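Local structure of octopine dehydrogenase (Pecten maximus, 3C7A) at residues Val90-His95 / Leu326-Pro331; Gly97-Met102 / Ala119-Gln124; Met186-Gly189 / Val193-Leu196; Leu196-Leu201 / Leu269-Asp274. The protein joins L-arginine to pyruvate by NADH-dependent reductive condensation, making D-octopine in the reverse of octopine dehydrogenation. One frame throughout, in Å; residues are numbered along the deposited sequence.

Contact 1: Val90-His95 / Leu326-Pro331. With NAD (nicotinamide-adenine-dinucleotide), chain B.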
loop_
_atom_site.group_PDB
_atom_site.type_symbol
_atom_site.label_atom_id
_atom_site.label_comp_id
_atom_site.label_asym_id
_atom_site.label_seq_id
_atom_site.Cartn_x
_atom_site.Cartn_y
_atom_site.Cartn_z
ATOM N N VAL A 90 2.274 6.080 6.013
ATOM C CA VAL A 90 1.098 6.070 6.902
ATOM C C VAL A 90 -0.030 5.199 6.316
ATOM O O VAL A 90 0.040 4.818 5.145
ATOM C CB VAL A 90 0.523 7.508 7.129
ATOM C CG1 VAL A 90 1.282 8.250 8.214
ATOM C CG2 VAL A 90 0.484 8.312 5.820
ATOM N N PRO A 91 -1.069 4.874 7.127
ATOM C CA PRO A 91 -2.297 4.282 6.572
ATOM C C PRO A 91 -2.948 5.170 5.502
ATOM O O PRO A 91 -2.864 6.399 5.580
ATOM C CB PRO A 91 -3.214 4.160 7.793
ATOM C CG PRO A 91 -2.289 4.092 8.953
ATOM C CD PRO A 91 -1.146 4.997 8.595
ATOM N N ALA A 92 -3.601 4.538 4.527
ATOM C CA ALA A 92 -4.062 5.203 3.299
ATOM C C ALA A 92 -5.105 6.313 3.476
ATOM O O ALA A 92 -5.159 7.239 2.660
ATOM C CB ALA A 92 -4.554 4.166 2.287
ATOM N N PHE A 93 -5.929 6.225 4.520
ATOM C CA PHE A 93 -6.991 7.219 4.743
ATOM C C PHE A 93 -6.464 8.610 5.134
ATOM O O PHE A 93 -7.216 9.590 5.124
ATOM C CB PHE A 93 -8.039 6.713 5.755
ATOM C CG PHE A 93 -7.528 6.586 7.170
ATOM C CD1 PHE A 93 -7.070 5.363 7.650
ATOM C CD2 PHE A 93 -7.527 7.684 8.030
ATOM C CE1 PHE A 93 -6.604 5.235 8.960
ATOM C CE2 PHE A 93 -7.060 7.568 9.338
ATOM C CZ PHE A 93 -6.598 6.339 9.804
ATOM N N ALA A 94 -5.176 8.685 5.461
ATOM C CA ALA A 94 -4.546 9.935 5.894
ATOM C C ALA A 94 -3.804 10.688 4.778
ATOM O O ALA A 94 -3.274 11.780 5.013
ATOM C CB ALA A 94 -3.614 9.674 7.079
ATOM N N HIS A 95 -3.774 10.114 3.572
ATOM C CA HIS A 95 -3.047 10.714 2.443
ATOM C C HIS A 95 -3.628 12.048 1.955
ATOM O O HIS A 95 -2.875 12.956 1.590
ATOM C CB HIS A 95 -2.907 9.727 1.272
ATOM C CG HIS A 95 -1.935 8.610 1.523
ATOM N ND1 HIS A 95 -1.941 7.442 0.790
ATOM C CD2 HIS A 95 -0.937 8.478 2.430
ATOM C CE1 HIS A 95 -0.983 6.644 1.227
ATOM N NE2 HIS A 95 -0.362 7.247 2.225
ATOM N N LEU A 326 -11.126 -5.166 5.974
ATOM C CA LEU A 326 -12.161 -4.759 5.020
ATOM C C LEU A 326 -12.291 -3.239 4.878
ATOM O O LEU A 326 -12.625 -2.745 3.800
ATOM C CB LEU A 326 -13.518 -5.373 5.393
ATOM C CG LEU A 326 -13.678 -6.902 5.417
ATOM C CD1 LEU A 326 -15.017 -7.288 6.030
ATOM C CD2 LEU A 326 -13.527 -7.524 4.028
ATOM N N THR A 327 -12.023 -2.509 5.960
ATOM C CA THR A 327 -12.174 -1.046 5.972
ATOM C C THR A 327 -11.114 -0.304 5.143
ATOM O O THR A 327 -11.295 0.869 4.806
ATOM C CB THR A 327 -12.222 -0.471 7.414
ATOM O OG1 THR A 327 -11.042 -0.850 8.132
ATOM C CG2 THR A 327 -13.455 -0.976 8.161
ATOM N N GLU A 328 -10.017 -0.992 4.822
ATOM C CA GLU A 328 -8.964 -0.443 3.962
ATOM C C GLU A 328 -8.915 -1.127 2.588
ATOM O O GLU A 328 -8.860 -0.451 1.560
ATOM C CB GLU A 328 -7.593 -0.526 4.650
ATOM C CG GLU A 328 -7.321 0.581 5.673
ATOM C CD GLU A 328 -6.451 1.710 5.127
ATOM O OE1 GLU A 328 -5.266 1.461 4.814
ATOM O OE2 GLU A 328 -6.946 2.855 5.031
ATOM N N ASP A 329 -8.952 -2.460 2.580
ATOM C CA ASP A 329 -8.782 -3.251 1.349
ATOM C C ASP A 329 -9.912 -3.121 0.315
ATOM O O ASP A 329 -9.709 -3.431 -0.862
ATOM C CB ASP A 329 -8.541 -4.732 1.681
ATOM C CG ASP A 329 -7.169 -4.989 2.297
ATOM O OD1 ASP A 329 -6.396 -4.026 2.492
ATOM O OD2 ASP A 329 -6.862 -6.166 2.587
ATOM N N ILE A 330 -11.091 -2.674 0.749
ATOM C CA ILE A 330 -12.220 -2.474 -0.170
ATOM C C ILE A 330 -12.207 -1.082 -0.842
ATOM O O ILE A 330 -12.045 -1.005 -2.062
ATOM C CB ILE A 330 -13.610 -2.809 0.486
ATOM C CG1 ILE A 330 -13.667 -4.268 0.977
ATOM C CG2 ILE A 330 -14.773 -2.484 -0.466
ATOM C CD1 ILE A 330 -13.575 -5.344 -0.114
ATOM N N PRO A 331 -12.362 0.016 -0.060
ATOM C CA PRO A 331 -12.412 1.343 -0.700
ATOM C C PRO A 331 -11.082 1.820 -1.301
ATOM O O PRO A 331 -11.085 2.634 -2.231
ATOM C CB PRO A 331 -12.849 2.271 0.440
ATOM C CG PRO A 331 -12.399 1.589 1.678
ATOM C CD PRO A 331 -12.508 0.115 1.408
HETATM P PA NAD B . 0.794 2.788 12.131
HETATM O O1A NAD B . -0.475 2.157 12.556
HETATM O O2A NAD B . 1.865 2.535 13.123
HETATM O O5B NAD B . 0.577 4.375 11.915
HETATM C C5B NAD B . 0.001 5.196 12.914
HETATM C C4B NAD B . 0.173 6.669 12.542
HETATM O O4B NAD B . -0.798 7.057 11.584
HETATM C C3B NAD B . -0.011 7.608 13.728
HETATM O O3B NAD B . 1.207 7.905 14.372
HETATM C C2B NAD B . -0.639 8.847 13.117
HETATM O O2B NAD B . 0.339 9.788 12.735
HETATM C C1B NAD B . -1.359 8.325 11.884
HETATM N N9A NAD B . -2.797 8.211 12.206
HETATM C C8A NAD B . -3.419 7.118 12.762
HETATM N N7A NAD B . -4.732 7.397 12.921
HETATM C C5A NAD B . -4.963 8.652 12.477
HETATM C C6A NAD B . -6.123 9.418 12.412
HETATM N N6A NAD B . -7.208 9.016 13.072
HETATM N N1A NAD B . -6.063 10.703 11.897
HETATM C C2A NAD B . -4.856 11.216 11.451
HETATM N N3A NAD B . -3.708 10.444 11.522
HETATM C C4A NAD B . -3.756 9.180 12.026
HETATM O O3 NAD B . 1.188 2.232 10.662
HETATM P PN NAD B . 2.604 1.525 10.337
HETATM O O1N NAD B . 2.752 0.350 11.227
HETATM O O2N NAD B . 3.665 2.559 10.313
HETATM O O5D NAD B . 2.420 0.948 8.841
HETATM C C5D NAD B . 2.103 1.760 7.728
HETATM C C4D NAD B . 1.552 0.895 6.591
HETATM O O4D NAD B . 2.452 -0.157 6.265
HETATM C C3D NAD B . 0.223 0.252 6.965
HETATM O O3D NAD B . -0.689 0.417 5.903
HETATM C C2D NAD B . 0.556 -1.216 7.176
HETATM O O2D NAD B . -0.506 -2.052 6.778
HETATM C C1D NAD B . 1.802 -1.420 6.320
HETATM N N1N NAD B . 2.704 -2.483 6.827
HETATM C C2N NAD B . 3.171 -2.479 8.121
HETATM C C3N NAD B . 4.024 -3.492 8.574
HETATM C C7N NAD B . 4.724 -3.352 9.902
HETATM O O7N NAD B . 5.461 -4.363 10.363
HETATM N N7N NAD B . 4.593 -2.158 10.643
HETATM C C4N NAD B . 4.400 -4.511 7.695
HETATM C C5N NAD B . 3.928 -4.508 6.382
HETATM C C6N NAD B . 3.080 -3.483 5.963
#
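Both carboxylate oxygens of Glu328 face backbone amides of the 3-10 segment 92-94. OE1 lies 3.5 Å from Ala92 N and OE2 3.6 Å from Phe93 N, spacings too long to count here as hydrogen bonds, so the attraction is probably electrostatic, a negative group set before the amino end of that segment. Ala94 N bonds back to Pro91 O (3.3 Å). With CG anti to the carbonyl carbon (chi1 -80°), the Glu328 chain bends at chi2, and its end comes to the loop although the side chain does not start out toward it. A small residue suits position 92, because the Ala92 methyl sits 3.8 Å from OE1 of Glu328 and touches Met332. Ala92 and Glu328 both touch Gln118, which binds pyruvate. Phe93 presents its ring edge, its plane 88° from that of the carboxylate, with CD1 3.6 Å from Glu328 OE2; the slightly positive C-H rim suits an anionic oxygen. Across the same ring, CE2 meets the adenine of NAD at C6A (3.7 Å), so one phenyl group stands between carboxylate and cofactor. Pro91, rigid and apolar, lays CD against the adenosine ribose oxygen O4B of NAD (3.6 Å). Replacing Glu328 with an alanine would probably leave the amides of Ala92 and Phe93 without the negative charge that faces them and open a gap beside the phenyl edge. Such a loop after strand 85-88, lining the dinucleotide and meeting the alpha-helical domain, is characteristic of the cofactor cleft of a Rossmann-type dehydrogenase.

Contact 2: Gly97-Met102 / Ala119-Gln124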
loop_
_atom_site.group_PDB
_atom_site.type_symbol
_atom_site.label_atom_id
_atom_site.label_comp_id
_atom_site.label_asym_id
_atom_site.label_seq_id
_atom_site.Cartn_x
_atom_site.Cartn_y
_atom_site.Cartn_z
ATOM N N GLY A 97 -5.004 14.526 3.552
ATOM C CA GLY A 97 -4.570 15.644 4.393
ATOM C C GLY A 97 -3.189 16.191 4.070
ATOM O O GLY A 97 -2.972 17.404 4.128
ATOM N N TYR A 98 -2.258 15.300 3.729
ATOM C CA TYR A 98 -0.883 15.695 3.406
ATOM C C TYR A 98 -0.736 16.369 2.034
ATOM O O TYR A 98 0.056 17.303 1.889
ATOM C CB TYR A 98 0.088 14.512 3.554
ATOM C CG TYR A 98 0.355 14.126 4.998
ATOM C CD1 TYR A 98 1.234 14.870 5.790
ATOM C CD2 TYR A 98 -0.277 13.025 5.574
ATOM C CE1 TYR A 98 1.477 14.525 7.119
ATOM C CE2 TYR A 98 -0.041 12.669 6.904
ATOM C CZ TYR A 98 0.836 13.424 7.668
ATOM O OH TYR A 98 1.072 13.078 8.981
ATOM N N PHE A 99 -1.496 15.898 1.043
ATOM C CA PHE A 99 -1.510 16.514 -0.295
ATOM C C PHE A 99 -2.042 17.955 -0.278
ATOM O O PHE A 99 -1.506 18.828 -0.967
ATOM C CB PHE A 99 -2.318 15.669 -1.297
ATOM C CG PHE A 99 -1.594 14.438 -1.804
ATOM C CD1 PHE A 99 -0.305 14.524 -2.328
ATOM C CD2 PHE A 99 -2.226 13.195 -1.792
ATOM C CE1 PHE A 99 0.355 13.389 -2.806
ATOM C CE2 PHE A 99 -1.577 12.053 -2.271
ATOM C CZ PHE A 99 -0.283 12.151 -2.779
ATOM N N GLN A 100 -3.094 18.195 0.507
ATOM C CA GLN A 100 -3.686 19.531 0.651
ATOM C C GLN A 100 -2.742 20.533 1.328
ATOM O O GLN A 100 -2.689 21.702 0.939
ATOM C CB GLN A 100 -5.017 19.461 1.416
ATOM C CG GLN A 100 -6.194 18.913 0.603
ATOM C CD GLN A 100 -7.463 18.707 1.428
ATOM O OE1 GLN A 100 -8.571 18.713 0.889
ATOM N NE2 GLN A 100 -7.307 18.517 2.735
ATOM N N ALA A 101 -1.996 20.064 2.329
ATOM C CA ALA A 101 -1.098 20.921 3.109
ATOM C C ALA A 101 0.177 21.344 2.364
ATOM O O ALA A 101 0.673 22.456 2.566
ATOM C CB ALA A 101 -0.743 20.253 4.433
ATOM N N MET A 102 0.694 20.461 1.509
ATOM C CA MET A 102 1.965 20.696 0.807
ATOM C C MET A 102 1.837 21.536 -0.473
ATOM O O MET A 102 2.833 22.074 -0.966
ATOM C CB MET A 102 2.666 19.362 0.492
ATOM C CG MET A 102 2.046 18.562 -0.661
ATOM S SD MET A 102 3.024 17.140 -1.205
ATOM C CE MET A 102 2.724 15.979 0.129
ATOM N N ALA A 119 -3.599 1.596 -3.718
ATOM C CA ALA A 119 -4.233 1.718 -5.025
ATOM C C ALA A 119 -4.925 3.068 -5.179
ATOM O O ALA A 119 -5.674 3.496 -4.300
ATOM C CB ALA A 119 -5.223 0.584 -5.242
ATOM N N GLY A 120 -4.671 3.733 -6.300
ATOM C CA GLY A 120 -5.274 5.045 -6.574
ATOM C C GLY A 120 -4.440 6.255 -6.172
ATOM O O GLY A 120 -4.937 7.385 -6.178
ATOM N N PHE A 121 -3.172 6.012 -5.836
ATOM C CA PHE A 121 -2.228 7.046 -5.386
ATOM C C PHE A 121 -2.034 8.174 -6.411
ATOM O O PHE A 121 -2.067 9.358 -6.055
ATOM C CB PHE A 121 -0.879 6.388 -5.045
ATOM C CG PHE A 121 0.089 7.283 -4.306
ATOM C CD1 PHE A 121 1.156 7.880 -4.977
ATOM C CD2 PHE A 121 -0.043 7.501 -2.935
ATOM C CE1 PHE A 121 2.067 8.696 -4.299
ATOM C CE2 PHE A 121 0.861 8.316 -2.245
ATOM C CZ PHE A 121 1.919 8.915 -2.930
ATOM N N GLU A 122 -1.845 7.798 -7.676
ATOM C CA GLU A 122 -1.552 8.752 -8.754
ATOM C C GLU A 122 -2.748 9.626 -9.156
ATOM O O GLU A 122 -2.575 10.812 -9.458
ATOM C CB GLU A 122 -0.986 8.031 -9.989
ATOM C CG GLU A 122 0.369 7.339 -9.777
ATOM C CD GLU A 122 0.251 5.892 -9.299
ATOM O OE1 GLU A 122 -0.873 5.438 -8.989
ATOM O OE2 GLU A 122 1.293 5.201 -9.239
ATOM N N PHE A 123 -3.950 9.043 -9.163
ATOM C CA PHE A 123 -5.177 9.786 -9.496
ATOM C C PHE A 123 -5.458 10.909 -8.490
ATOM O O PHE A 123 -5.871 12.010 -8.878
ATOM C CB PHE A 123 -6.404 8.859 -9.588
ATOM C CG PHE A 123 -6.247 7.699 -10.552
ATOM C CD1 PHE A 123 -5.668 7.875 -11.810
ATOM C CD2 PHE A 123 -6.721 6.434 -10.206
ATOM C CE1 PHE A 123 -5.535 6.801 -12.695
ATOM C CE2 PHE A 123 -6.596 5.353 -11.086
ATOM C CZ PHE A 123 -6.001 5.538 -12.334
ATOM N N GLN A 124 -5.230 10.618 -7.208
ATOM C CA GLN A 124 -5.458 11.564 -6.107
ATOM C C GLN A 124 -4.490 12.756 -6.147
ATOM O O GLN A 124 -4.900 13.901 -5.933
ATOM C CB GLN A 124 -5.368 10.835 -4.755
ATOM C CG GLN A 124 -5.734 11.678 -3.528
ATOM C CD GLN A 124 -5.715 10.880 -2.226
ATOM O OE1 GLN A 124 -4.750 10.176 -1.921
ATOM N NE2 GLN A 124 -6.788 10.998 -1.448
#
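Phe99 points its ring from helix 95-102 toward the start of helix 121-129, where Phe121 and Gln124, one helical turn apart, receive it. CZ on the rim of Phe99 comes 3.9 Å from CZ of Phe121, an approach in the plane of the Phe99 ring and oblique to the Phe121 ring. Their planes are inclined at 58° with centroids 5.7 Å apart, a pairing that is neither a stack nor a T-shape. Gln124 comes to another part of the Phe99 rim: its OE1 lies in the plane of the ring, 3.7 Å from CE2, and the amide is turned 63° from that plane. Gln124 gets there with CG anti to the backbone N (chi1 -174°) and an extended chain beyond, carrying the amide between helices. Helices 95-102 and 121-129 connect the successive parallel strands 85-88, 111-114 and 137-141, so the contact packs neighbouring helices of the Rossmann-type, nucleotide-binding part. Phe99 is also enclosed by Cys125 and Ile128, as befits a large apolar residue. The buried amide oxygen is not left to the ring alone: Gln124 OE1 is hydrogen-bonded to Arg381 NH2, and the phenyl C-H edge adds at most a weak electrostatic attraction to mainly apolar packing.

Contact 3: Met186-Gly189 / Val193-Leu196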
loop_
_atom_site.group_PDB
_atom_site.type_symbol
_atom_site.label_atom_id
_atom_site.label_comp_id
_atom_site.label_asym_id
_atom_site.label_seq_id
_atom_site.Cartn_x
_atom_site.Cartn_y
_atom_site.Cartn_z
ATOM N N MET A 186 20.673 4.738 -1.138
ATOM C CA MET A 186 21.606 5.385 -0.203
ATOM C C MET A 186 21.020 5.564 1.207
ATOM O O MET A 186 21.719 5.365 2.207
ATOM C CB MET A 186 22.070 6.737 -0.782
ATOM C CG MET A 186 23.058 7.539 0.080
ATOM S SD MET A 186 22.292 8.732 1.212
ATOM C CE MET A 186 21.780 10.024 0.077
ATOM N N LEU A 187 19.742 5.935 1.277
ATOM C CA LEU A 187 19.064 6.178 2.555
ATOM C C LEU A 187 18.820 4.902 3.371
ATOM O O LEU A 187 18.871 4.938 4.603
ATOM C CB LEU A 187 17.741 6.933 2.339
ATOM C CG LEU A 187 17.761 8.342 1.724
ATOM C CD1 LEU A 187 16.352 8.791 1.362
ATOM C CD2 LEU A 187 18.430 9.370 2.639
ATOM N N HIS A 188 18.569 3.787 2.683
ATOM C CA HIS A 188 18.226 2.509 3.330
ATOM C C HIS A 188 19.430 1.642 3.727
ATOM O O HIS A 188 19.383 0.942 4.744
ATOM C CB HIS A 188 17.264 1.697 2.448
ATOM C CG HIS A 188 15.870 2.248 2.401
ATOM N ND1 HIS A 188 14.815 1.664 3.070
ATOM C CD2 HIS A 188 15.359 3.329 1.765
ATOM C CE1 HIS A 188 13.714 2.361 2.849
ATOM N NE2 HIS A 188 14.017 3.377 2.060
ATOM N N GLY A 189 20.493 1.678 2.925
ATOM C CA GLY A 189 21.697 0.881 3.190
ATOM C C GLY A 189 21.914 -0.266 2.215
ATOM O O GLY A 189 21.593 -0.152 1.029
ATOM N N VAL A 193 17.698 -4.761 -1.905
ATOM C CA VAL A 193 18.155 -4.317 -3.228
ATOM C C VAL A 193 16.943 -3.939 -4.094
ATOM O O VAL A 193 16.080 -4.780 -4.362
ATOM C CB VAL A 193 19.016 -5.405 -3.943
ATOM C CG1 VAL A 193 19.566 -4.884 -5.269
ATOM C CG2 VAL A 193 20.161 -5.877 -3.048
ATOM N N PHE A 194 16.888 -2.679 -4.527
ATOM C CA PHE A 194 15.742 -2.154 -5.285
ATOM C C PHE A 194 15.874 -2.310 -6.807
ATOM O O PHE A 194 16.981 -2.289 -7.349
ATOM C CB PHE A 194 15.486 -0.672 -4.954
ATOM C CG PHE A 194 15.182 -0.398 -3.496
ATOM C CD1 PHE A 194 14.398 -1.272 -2.743
ATOM C CD2 PHE A 194 15.653 0.765 -2.891
ATOM C CE1 PHE A 194 14.114 -1.004 -1.400
ATOM C CE2 PHE A 194 15.371 1.042 -1.551
ATOM C CZ PHE A 194 14.600 0.156 -0.806
ATOM N N ARG A 195 14.728 -2.455 -7.476
ATOM C CA ARG A 195 14.645 -2.471 -8.945
ATOM C C ARG A 195 13.413 -1.697 -9.449
ATOM O O ARG A 195 12.502 -1.396 -8.671
ATOM C CB ARG A 195 14.639 -3.914 -9.479
ATOM C CG ARG A 195 13.338 -4.681 -9.236
ATOM C CD ARG A 195 13.428 -6.130 -9.705
ATOM N NE ARG A 195 12.138 -6.815 -9.618
ATOM C CZ ARG A 195 11.662 -7.407 -8.522
ATOM N NH1 ARG A 195 12.365 -7.412 -7.394
ATOM N NH2 ARG A 195 10.476 -8.000 -8.554
ATOM N N LEU A 196 13.394 -1.384 -10.745
ATOM C CA LEU A 196 12.272 -0.674 -11.372
ATOM C C LEU A 196 11.323 -1.595 -12.144
ATOM O O LEU A 196 11.766 -2.466 -12.897
ATOM C CB LEU A 196 12.786 0.437 -12.299
ATOM C CG LEU A 196 12.647 1.915 -11.903
ATOM C CD1 LEU A 196 13.062 2.200 -10.464
ATOM C CD2 LEU A 196 13.432 2.793 -12.870
#
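His188, in the last turn of helix 180-188, offers one face of its imidazole to the edge of Phe194 on strand 193-196. The pair is T-shaped: the planes stand at 84° and the centroids are 5.3 Å apart. CZ of Phe194 hangs 4.0 Å above the middle of the imidazole, and its neighbour CE2 comes within 4.0 Å of His188 CD2. Both side chains leave the backbone pointing at the other segment, with CG anti to the carbonyl carbon. Their second torsions differ (chi2 -105° for His188 and -38° for Phe194), which helps turn the imidazole broadside and the phenyl edge-on. Gly189, just after the helix, has a positive phi, at backbone angles where a CB would collide with the carbonyl oxygen of His188, and the chain can then turn back into the strand. Gln185 spans the reversal, its amide bonding to Gly189 O and to Phe194 N. The contact packs the helix of a beta-alpha-beta crossover on its second strand, strands 156-171 and 193-196 being parallel. Phe194 also meets Phe141 edge-to-face, while the His188 ring meets that of Trp146, a residue of the NAD pocket. Between His188 and Phe194 there is no hydrogen bond; the attraction is that of slightly positive phenyl C-H groups for a pi face, backed by dispersion in a buried aromatic cluster.

Contact 4: Leu196-Leu201 / Leu269-Asp274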
loop_
_atom_site.group_PDB
_atom_site.type_symbol
_atom_site.label_atom_id
_atom_site.label_comp_id
_atom_site.label_asym_id
_atom_site.label_seq_id
_atom_site.Cartn_x
_atom_site.Cartn_y
_atom_site.Cartn_z
ATOM N N LEU A 196 13.394 -1.384 -10.745
ATOM C CA LEU A 196 12.272 -0.674 -11.372
ATOM C C LEU A 196 11.323 -1.595 -12.144
ATOM O O LEU A 196 11.766 -2.466 -12.897
ATOM C CB LEU A 196 12.786 0.437 -12.299
ATOM C CG LEU A 196 12.647 1.915 -11.903
ATOM C CD1 LEU A 196 13.062 2.200 -10.464
ATOM C CD2 LEU A 196 13.432 2.793 -12.870
ATOM N N ALA A 197 10.020 -1.387 -11.952
ATOM C CA ALA A 197 8.983 -2.108 -12.698
ATOM C C ALA A 197 8.708 -1.446 -14.054
ATOM O O ALA A 197 9.144 -0.318 -14.296
ATOM C CB ALA A 197 7.701 -2.207 -11.873
ATOM N N LYS A 198 7.980 -2.147 -14.924
ATOM C CA LYS A 198 7.735 -1.693 -16.303
ATOM C C LYS A 198 6.669 -0.599 -16.466
ATOM O O LYS A 198 6.837 0.304 -17.289
ATOM C CB LYS A 198 7.405 -2.882 -17.215
ATOM C CG LYS A 198 8.609 -3.727 -17.620
ATOM C CD LYS A 198 8.186 -4.884 -18.521
ATOM C CE LYS A 198 9.383 -5.601 -19.132
ATOM N NZ LYS A 198 10.172 -6.379 -18.129
ATOM N N HIS A 199 5.579 -0.689 -15.700
ATOM C CA HIS A 199 4.430 0.221 -15.851
ATOM C C HIS A 199 3.700 0.428 -14.518
ATOM O O HIS A 199 3.704 -0.462 -13.665
ATOM C CB HIS A 199 3.460 -0.338 -16.899
ATOM C CG HIS A 199 2.592 0.698 -17.550
ATOM N ND1 HIS A 199 1.439 1.178 -16.967
ATOM C CD2 HIS A 199 2.699 1.327 -18.744
ATOM C CE1 HIS A 199 0.879 2.068 -17.768
ATOM N NE2 HIS A 199 1.625 2.177 -18.854
ATOM N N PHE A 200 3.071 1.593 -14.343
ATOM C CA PHE A 200 2.366 1.905 -13.088
ATOM C C PHE A 200 1.042 1.149 -12.902
ATOM O O PHE A 200 0.599 0.940 -11.768
ATOM C CB PHE A 200 2.201 3.427 -12.881
ATOM C CG PHE A 200 1.002 4.031 -13.577
ATOM C CD1 PHE A 200 1.067 4.400 -14.918
ATOM C CD2 PHE A 200 -0.181 4.265 -12.876
ATOM C CE1 PHE A 200 -0.036 4.971 -15.559
ATOM C CE2 PHE A 200 -1.290 4.836 -13.505
ATOM C CZ PHE A 200 -1.216 5.190 -14.851
ATOM N N LEU A 201 0.421 0.745 -14.010
ATOM C CA LEU A 201 -0.797 -0.075 -13.967
ATOM C C LEU A 201 -0.495 -1.550 -13.680
ATOM O O LEU A 201 -1.368 -2.288 -13.213
ATOM C CB LEU A 201 -1.613 0.067 -15.262
ATOM C CG LEU A 201 -2.367 1.378 -15.534
ATOM C CD1 LEU A 201 -2.996 1.353 -16.923
ATOM C CD2 LEU A 201 -3.434 1.667 -14.478
ATOM N N LEU A 269 2.485 -4.203 -20.430
ATOM C CA LEU A 269 1.932 -4.803 -19.212
ATOM C C LEU A 269 2.156 -6.324 -19.154
ATOM O O LEU A 269 1.383 -7.050 -18.519
ATOM C CB LEU A 269 0.435 -4.471 -19.083
ATOM C CG LEU A 269 -0.009 -3.136 -18.462
ATOM C CD1 LEU A 269 0.240 -1.941 -19.381
ATOM C CD2 LEU A 269 -1.478 -3.198 -18.065
ATOM N N SER A 270 3.227 -6.791 -19.797
ATOM C CA SER A 270 3.492 -8.230 -19.955
ATOM C C SER A 270 3.993 -8.957 -18.696
ATOM O O SER A 270 4.015 -10.191 -18.667
ATOM C CB SER A 270 4.458 -8.474 -21.123
ATOM O OG SER A 270 5.705 -7.835 -20.907
ATOM N N ASP A 271 4.492 -8.244 -17.691
ATOM C CA ASP A 271 4.924 -8.820 -16.402
ATOM C C ASP A 271 3.789 -9.120 -15.338
ATOM O O ASP A 271 4.058 -9.563 -14.263
ATOM C CB ASP A 271 6.077 -7.988 -15.775
ATOM C CG ASP A 271 7.473 -8.257 -16.416
ATOM O OD1 ASP A 271 7.567 -8.919 -17.413
ATOM O OD2 ASP A 271 8.483 -7.793 -15.913
ATOM N N VAL A 272 2.553 -8.823 -15.677
ATOM C CA VAL A 272 1.390 -9.326 -14.953
ATOM C C VAL A 272 1.239 -10.877 -15.074
ATOM O O VAL A 272 1.084 -11.383 -16.152
ATOM C CB VAL A 272 0.055 -8.602 -15.379
ATOM C CG1 VAL A 272 -1.180 -9.234 -14.729
ATOM C CG2 VAL A 272 0.077 -7.075 -15.137
ATOM N N LYS A 273 1.277 -11.565 -13.933
ATOM C CA LYS A 273 1.337 -13.048 -13.831
ATOM C C LYS A 273 0.299 -13.849 -12.964
ATOM O O LYS A 273 -0.357 -13.296 -12.117
ATOM C CB LYS A 273 2.747 -13.524 -13.541
ATOM C CG LYS A 273 3.317 -13.150 -12.198
ATOM C CD LYS A 273 4.829 -13.491 -12.090
ATOM C CE LYS A 273 5.723 -12.391 -12.490
ATOM N NZ LYS A 273 7.122 -12.523 -12.195
ATOM N N ASP A 274 0.177 -15.156 -13.209
ATOM C CA ASP A 274 -0.680 -16.010 -12.376
ATOM C C ASP A 274 -0.196 -16.011 -10.922
ATOM O O ASP A 274 1.011 -15.948 -10.665
ATOM C CB ASP A 274 -0.680 -17.456 -12.898
ATOM C CG ASP A 274 -1.179 -17.575 -14.333
ATOM O OD1 ASP A 274 -2.373 -17.308 -14.585
ATOM O OD2 ASP A 274 -0.378 -17.964 -15.209
#
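Lys198 and Asp271 form a salt bridge on the more exposed side of this contact, NZ donating to OD2 over 3.1 Å. The ammonium comes from above the carboxylate, 46° out of its plane. The lysine chain bends only at its last torsion (chi4 70°), bringing NZ to the acid. Asp271 sits in the type I turn from Leu269 to Val272, and its side chain leaves the backbone toward segment 196-201. Lys198 also touches Asp268, but an asparagine in place of Asp271 would probably lose this salt bridge and free the ammonium to turn. Beside it, His199 is the N-cap of helix 200-205: ND1 accepts from Leu201 N (3.2 Å, N-H...N angle 168°). NE2 is weakly hydrogen-bonded to Asn267 OD1, and together these bonds fix the rotation of the ring. Leu269 sets CD1 over the middle of the imidazole face, 4.0 Å from the centroid, a CH-pi contact, and packs CD2 4.3 Å from CB of Leu201. Glu202 OE1 accepts from Lys198 N. Within the alpha-helical domain and near Met206, which binds L-arginine, the start of helix 200-205 meets the loop between helices 240-263 and 275-282. Histidine suits the cap because it can accept in its plane and pack by its face; the chemistry is divided between a charged pair and an apolar contact of buried leucines with a ring held by hydrogen bonds.

Contact 1 spans the longest stretch of chain, and the other three are nested within it: contact 2 closes first, contact 3 follows, and contact 4 starts at Leu196, where contact 3 ends. Contacts 1 and 2 are neighbours, centres about 13 Å apart, and touch where His95 packs on Gln124 and Phe121. Contact 2 also touches contact 4, with centres about 23 Å apart, through Glu122 and Phe200. Contact 3 lies about 26 Å from contact 1 between centres, at strand 193-196 of the large mixed sheet. The chain passes from that strand into helix 200-205, so the series leads from the nucleotide-binding sheet into the alpha-helical domain, whose segment 326-331, leading into helix 330-344, returns to the cofactor cleft.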